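Local coordinates for BAR/IMD domain-containing adapter protein 2-like 2 (Mus musculus, PDB 3OK8) that binds phosphoinositides through its I-BAR (IMD) domain and induces planar or gently curved membrane structures, at residues A[76-90]-A[206-220]. Residues are numbered along the deposited sequence; the frame is centred on the assembly and turned at random. Where two conformers were deposited one is given.
Sequences ILVQMSDTQRHLNSD and RARGMLQNRVLLWKE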
# COMPACT_ATOMS: atom_id res chain seq x y z
N ILE A 76 8.99 -14.02 17.63
CA ILE A 76 7.86 -13.71 16.77
C ILE A 76 7.84 -12.27 16.28
O ILE A 76 7.60 -12.01 15.10
CB ILE A 76 6.54 -14.06 17.46
CG1 ILE A 76 6.45 -15.58 17.63
CG2 ILE A 76 5.38 -13.49 16.65
CD1 ILE A 76 5.29 -16.07 18.48
N LEU A 77 8.12 -11.33 17.18
CA LEU A 77 8.08 -9.91 16.85
C LEU A 77 9.20 -9.52 15.88
O LEU A 77 9.01 -8.71 14.97
CB LEU A 77 8.17 -9.05 18.12
CG LEU A 77 7.00 -9.21 19.10
CD1 LEU A 77 7.37 -8.68 20.52
CD2 LEU A 77 5.76 -8.52 18.56
N VAL A 78 10.36 -10.09 16.10
CA VAL A 78 11.53 -9.84 15.27
C VAL A 78 11.26 -10.37 13.87
O VAL A 78 11.66 -9.76 12.88
CB VAL A 78 12.80 -10.48 15.90
CG1 VAL A 78 13.96 -10.48 14.93
CG2 VAL A 78 13.18 -9.72 17.17
N GLN A 79 10.56 -11.50 13.77
CA GLN A 79 10.28 -12.02 12.43
C GLN A 79 9.04 -11.43 11.78
O GLN A 79 8.74 -11.70 10.63
CB GLN A 79 10.28 -13.55 12.36
CG GLN A 79 9.58 -14.28 13.46
CD GLN A 79 9.82 -15.78 13.35
OE1 GLN A 79 9.62 -16.36 12.28
NE2 GLN A 79 10.26 -16.40 14.45
N MET A 80 8.32 -10.60 12.52
CA MET A 80 7.24 -9.84 11.93
C MET A 80 7.84 -8.65 11.22
O MET A 80 7.45 -8.33 10.09
CB MET A 80 6.25 -9.38 12.99
CG MET A 80 5.28 -10.44 13.45
SD MET A 80 4.30 -9.84 14.86
CE MET A 80 3.08 -11.14 14.99
N SER A 81 8.79 -7.98 11.86
CA SER A 81 9.49 -6.88 11.20
C SER A 81 10.27 -7.39 9.99
O SER A 81 10.23 -6.77 8.93
CB SER A 81 10.43 -6.15 12.16
OG SER A 81 11.62 -6.89 12.36
N ASP A 82 10.99 -8.49 10.14
CA ASP A 82 11.68 -9.10 9.01
C ASP A 82 10.73 -9.34 7.83
O ASP A 82 11.08 -9.05 6.68
CB ASP A 82 12.37 -10.40 9.42
CG ASP A 82 13.55 -10.16 10.34
OD1 ASP A 82 13.86 -8.97 10.60
OD2 ASP A 82 14.16 -11.15 10.80
N THR A 83 9.53 -9.86 8.12
CA THR A 83 8.53 -10.11 7.08
C THR A 83 8.10 -8.84 6.38
O THR A 83 8.02 -8.79 5.14
CB THR A 83 7.26 -10.76 7.65
OG1 THR A 83 7.59 -11.99 8.27
CG2 THR A 83 6.23 -11.02 6.52
N GLN A 84 7.79 -7.82 7.17
CA GLN A 84 7.38 -6.56 6.60
C GLN A 84 8.52 -6.03 5.73
O GLN A 84 8.29 -5.56 4.61
CB GLN A 84 6.95 -5.56 7.68
CG GLN A 84 6.67 -4.15 7.15
CD GLN A 84 7.96 -3.39 6.87
OE1 GLN A 84 7.98 -2.44 6.09
NE2 GLN A 84 9.04 -3.82 7.52
N ARG A 85 9.76 -6.15 6.20
CA ARG A 85 10.88 -5.72 5.37
C ARG A 85 10.87 -6.41 4.01
O ARG A 85 11.10 -5.78 2.99
CB ARG A 85 12.21 -5.95 6.08
CG ARG A 85 13.39 -5.31 5.37
CD ARG A 85 14.61 -5.23 6.30
NE ARG A 85 15.02 -6.53 6.84
CZ ARG A 85 14.95 -6.87 8.13
NH1 ARG A 85 15.36 -8.06 8.52
NH2 ARG A 85 14.47 -6.01 9.03
N HIS A 86 10.56 -7.71 3.99
CA HIS A 86 10.52 -8.48 2.74
C HIS A 86 9.40 -8.04 1.81
O HIS A 86 9.64 -7.81 0.63
CB HIS A 86 10.39 -9.97 3.01
CG HIS A 86 11.54 -10.54 3.78
ND1 HIS A 86 12.85 -10.40 3.37
CD2 HIS A 86 11.58 -11.26 4.93
CE1 HIS A 86 13.65 -11.00 4.24
NE2 HIS A 86 12.90 -11.53 5.19
N LEU A 87 8.18 -7.95 2.34
CA LEU A 87 7.01 -7.54 1.57
C LEU A 87 7.24 -6.19 0.93
O LEU A 87 6.69 -5.89 -0.12
CB LEU A 87 5.77 -7.45 2.47
CG LEU A 87 4.95 -8.72 2.75
CD1 LEU A 87 5.81 -9.81 3.36
CD2 LEU A 87 3.76 -8.41 3.66
N ASN A 88 8.05 -5.37 1.59
CA ASN A 88 8.36 -4.05 1.09
C ASN A 88 9.37 -4.10 -0.04
O ASN A 88 9.29 -3.31 -0.98
CB ASN A 88 8.92 -3.16 2.20
CG ASN A 88 9.13 -1.73 1.75
OD1 ASN A 88 10.26 -1.26 1.62
ND2 ASN A 88 8.03 -1.03 1.49
N SER A 89 10.32 -5.03 0.07
CA SER A 89 11.27 -5.25 -1.02
C SER A 89 10.51 -5.65 -2.27
O SER A 89 10.78 -5.15 -3.36
CB SER A 89 12.27 -6.34 -0.65
OG SER A 89 12.91 -6.03 0.57
N ASP A 90 9.55 -6.55 -2.08
CA ASP A 90 8.68 -7.08 -3.11
C ASP A 90 7.88 -5.97 -3.73
O ASP A 90 7.66 -5.96 -4.94
CB ASP A 90 7.72 -8.09 -2.50
CG ASP A 90 8.31 -9.48 -2.42
OD1 ASP A 90 9.42 -9.69 -2.94
OD2 ASP A 90 7.65 -10.37 -1.83
N ARG A 206 3.11 -13.74 -3.99
CA ARG A 206 4.30 -13.86 -3.16
C ARG A 206 3.97 -13.54 -1.71
O ARG A 206 4.16 -14.37 -0.82
CB ARG A 206 5.38 -12.91 -3.66
CG ARG A 206 6.42 -13.56 -4.54
CD ARG A 206 7.81 -13.06 -4.18
NE ARG A 206 8.81 -14.12 -4.28
CZ ARG A 206 9.24 -14.85 -3.25
NH1 ARG A 206 8.77 -14.63 -2.02
NH2 ARG A 206 10.15 -15.80 -3.45
N ALA A 207 3.48 -12.32 -1.48
CA ALA A 207 3.08 -11.88 -0.16
C ALA A 207 2.06 -12.82 0.47
O ALA A 207 2.17 -13.17 1.64
CB ALA A 207 2.53 -10.47 -0.22
N ARG A 208 1.05 -13.22 -0.30
CA ARG A 208 0.08 -14.18 0.20
C ARG A 208 0.79 -15.49 0.52
O ARG A 208 0.45 -16.17 1.49
CB ARG A 208 -1.03 -14.44 -0.81
CG ARG A 208 -2.26 -15.05 -0.17
CD ARG A 208 -3.38 -15.20 -1.15
NE ARG A 208 -3.29 -16.44 -1.90
CZ ARG A 208 -4.13 -17.46 -1.76
NH1 ARG A 208 -3.97 -18.56 -2.49
NH2 ARG A 208 -5.15 -17.37 -0.91
N GLY A 209 1.79 -15.83 -0.29
CA GLY A 209 2.59 -17.01 -0.06
C GLY A 209 3.17 -17.09 1.35
O GLY A 209 2.95 -18.06 2.06
N MET A 210 3.91 -16.06 1.75
CA MET A 210 4.58 -16.10 3.05
C MET A 210 3.67 -15.88 4.24
O MET A 210 3.99 -16.30 5.34
CB MET A 210 5.75 -15.12 3.10
CG MET A 210 5.42 -13.76 2.61
SD MET A 210 6.94 -13.07 1.92
CE MET A 210 7.69 -12.43 3.40
N LEU A 211 2.54 -15.21 4.03
CA LEU A 211 1.64 -14.96 5.13
C LEU A 211 0.81 -16.18 5.50
O LEU A 211 0.31 -16.27 6.61
CB LEU A 211 0.74 -13.75 4.86
CG LEU A 211 1.43 -12.40 5.02
CD1 LEU A 211 0.41 -11.28 5.06
CD2 LEU A 211 2.28 -12.37 6.29
N GLN A 212 0.69 -17.12 4.58
CA GLN A 212 -0.11 -18.31 4.84
C GLN A 212 0.62 -19.22 5.82
O GLN A 212 0.01 -20.00 6.56
CB GLN A 212 -0.45 -19.04 3.54
CG GLN A 212 -1.25 -18.17 2.59
CD GLN A 212 -1.99 -18.96 1.53
OE1 GLN A 212 -3.21 -18.89 1.43
NE2 GLN A 212 -1.25 -19.71 0.73
N ASN A 213 1.95 -19.11 5.82
CA ASN A 213 2.75 -19.86 6.76
C ASN A 213 3.09 -19.03 8.00
O ASN A 213 2.96 -19.53 9.10
CB ASN A 213 3.99 -20.46 6.09
CG ASN A 213 5.10 -19.45 5.92
OD1 ASN A 213 5.79 -19.10 6.88
ND2 ASN A 213 5.28 -18.98 4.69
N ARG A 214 3.49 -17.77 7.83
CA ARG A 214 3.80 -16.95 9.00
C ARG A 214 2.67 -17.02 10.01
O ARG A 214 2.91 -17.29 11.18
CB ARG A 214 4.07 -15.49 8.61
CG ARG A 214 5.31 -15.24 7.76
CD ARG A 214 6.53 -15.95 8.28
NE ARG A 214 7.72 -15.55 7.54
CZ ARG A 214 7.98 -15.91 6.28
NH1 ARG A 214 9.09 -15.49 5.69
NH2 ARG A 214 7.13 -16.69 5.62
N VAL A 215 1.45 -16.77 9.57
CA VAL A 215 0.30 -16.81 10.47
C VAL A 215 0.20 -18.13 11.27
O VAL A 215 -0.30 -18.16 12.39
CB VAL A 215 -1.04 -16.50 9.75
CG1 VAL A 215 -0.96 -15.13 9.04
CG2 VAL A 215 -1.41 -17.60 8.76
N LEU A 216 0.70 -19.21 10.68
CA LEU A 216 0.71 -20.51 11.34
C LEU A 216 1.89 -20.63 12.31
O LEU A 216 1.73 -21.13 13.43
CB LEU A 216 0.76 -21.63 10.30
CG LEU A 216 -0.50 -21.82 9.47
CD1 LEU A 216 -0.23 -22.69 8.25
CD2 LEU A 216 -1.62 -22.41 10.33
N LEU A 217 3.07 -20.17 11.90
CA LEU A 217 4.24 -20.27 12.76
C LEU A 217 4.15 -19.33 13.98
O LEU A 217 4.77 -19.56 15.01
CB LEU A 217 5.51 -20.00 11.97
CG LEU A 217 5.76 -20.92 10.77
CD1 LEU A 217 6.98 -20.50 9.96
CD2 LEU A 217 5.88 -22.37 11.21
N TRP A 218 3.34 -18.28 13.85
CA TRP A 218 3.23 -17.27 14.89
C TRP A 218 2.05 -17.51 15.83
O TRP A 218 1.73 -16.65 16.65
CB TRP A 218 3.09 -15.87 14.28
CG TRP A 218 4.27 -15.42 13.47
CD1 TRP A 218 5.57 -15.86 13.57
CD2 TRP A 218 4.26 -14.39 12.48
NE1 TRP A 218 6.36 -15.17 12.66
CE2 TRP A 218 5.58 -14.27 11.99
CE3 TRP A 218 3.26 -13.57 11.94
CZ2 TRP A 218 5.93 -13.35 10.99
CZ3 TRP A 218 3.61 -12.66 10.95
CH2 TRP A 218 4.93 -12.56 10.48
N LYS A 219 1.41 -18.63 15.69
CA LYS A 219 0.37 -18.95 16.58
C LYS A 219 1.19 -19.41 17.76
O LYS A 219 2.33 -19.77 17.63
CB LYS A 219 -0.45 -20.11 16.06
CG LYS A 219 -1.73 -19.77 15.37
CD LYS A 219 -2.64 -20.97 15.28
CE LYS A 219 -2.19 -21.98 14.23
NZ LYS A 219 -0.77 -22.42 14.32
N GLU A 220 0.62 -19.36 18.94
CA GLU A 220 1.42 -19.85 20.02
C GLU A 220 0.87 -21.08 20.65
O GLU A 220 1.42 -21.56 21.59
CB GLU A 220 1.85 -18.77 21.00
CG GLU A 220 3.26 -18.41 20.72
CD GLU A 220 3.96 -19.61 20.15
OE1 GLU A 220 3.64 -20.70 20.62
OE2 GLU A 220 4.82 -19.47 19.25
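In the I-BAR (IMD) three-helix bundle, the C-terminal end of helix 153-217 lies against helix 71-147, and Trp218 carries much of the contact. Segments 76-90 and 206-217 run antiparallel, at 166°, and their axes come within 10.4 Å. Trp218 is the first residue past the helix, and its side chain points toward 76-90. CG of Met80 sits over one face, 3.7 Å from the centroid of the six-membered ring, a CH-pi contact. SD of Met80 lies farther out above the same ring, a Met-aromatic contact. CG2 of Ile76 covers the five-membered ring, and Arg214 CB backs the opposite face. At the ring edge, Trp218 NE1 gives a weak but fairly straight hydrogen bond to Gln79 OE1, 3.5 Å long. Thr83 OG1 also meets the ring edge, in plane, 3.5 Å from Trp218 CZ2. That hydroxyl donates to Gln79 O at 2.6 Å. With chi1 at -59°, OG1 stands beside its own backbone N, and CG2 is left to face Met210 and Leu211. Replacing the indole of Trp218 by the methyl of an alanine is likely to leave a gap beside Ile76 and Met80 and to take the weak donor from Gln79 OE1. The second subunit of the antiparallel dimer packs on Met80 and Leu211. Farther along, Met210 turns its chain at chi3, -85°, and its CE lies 3.7 Å from His86 CB.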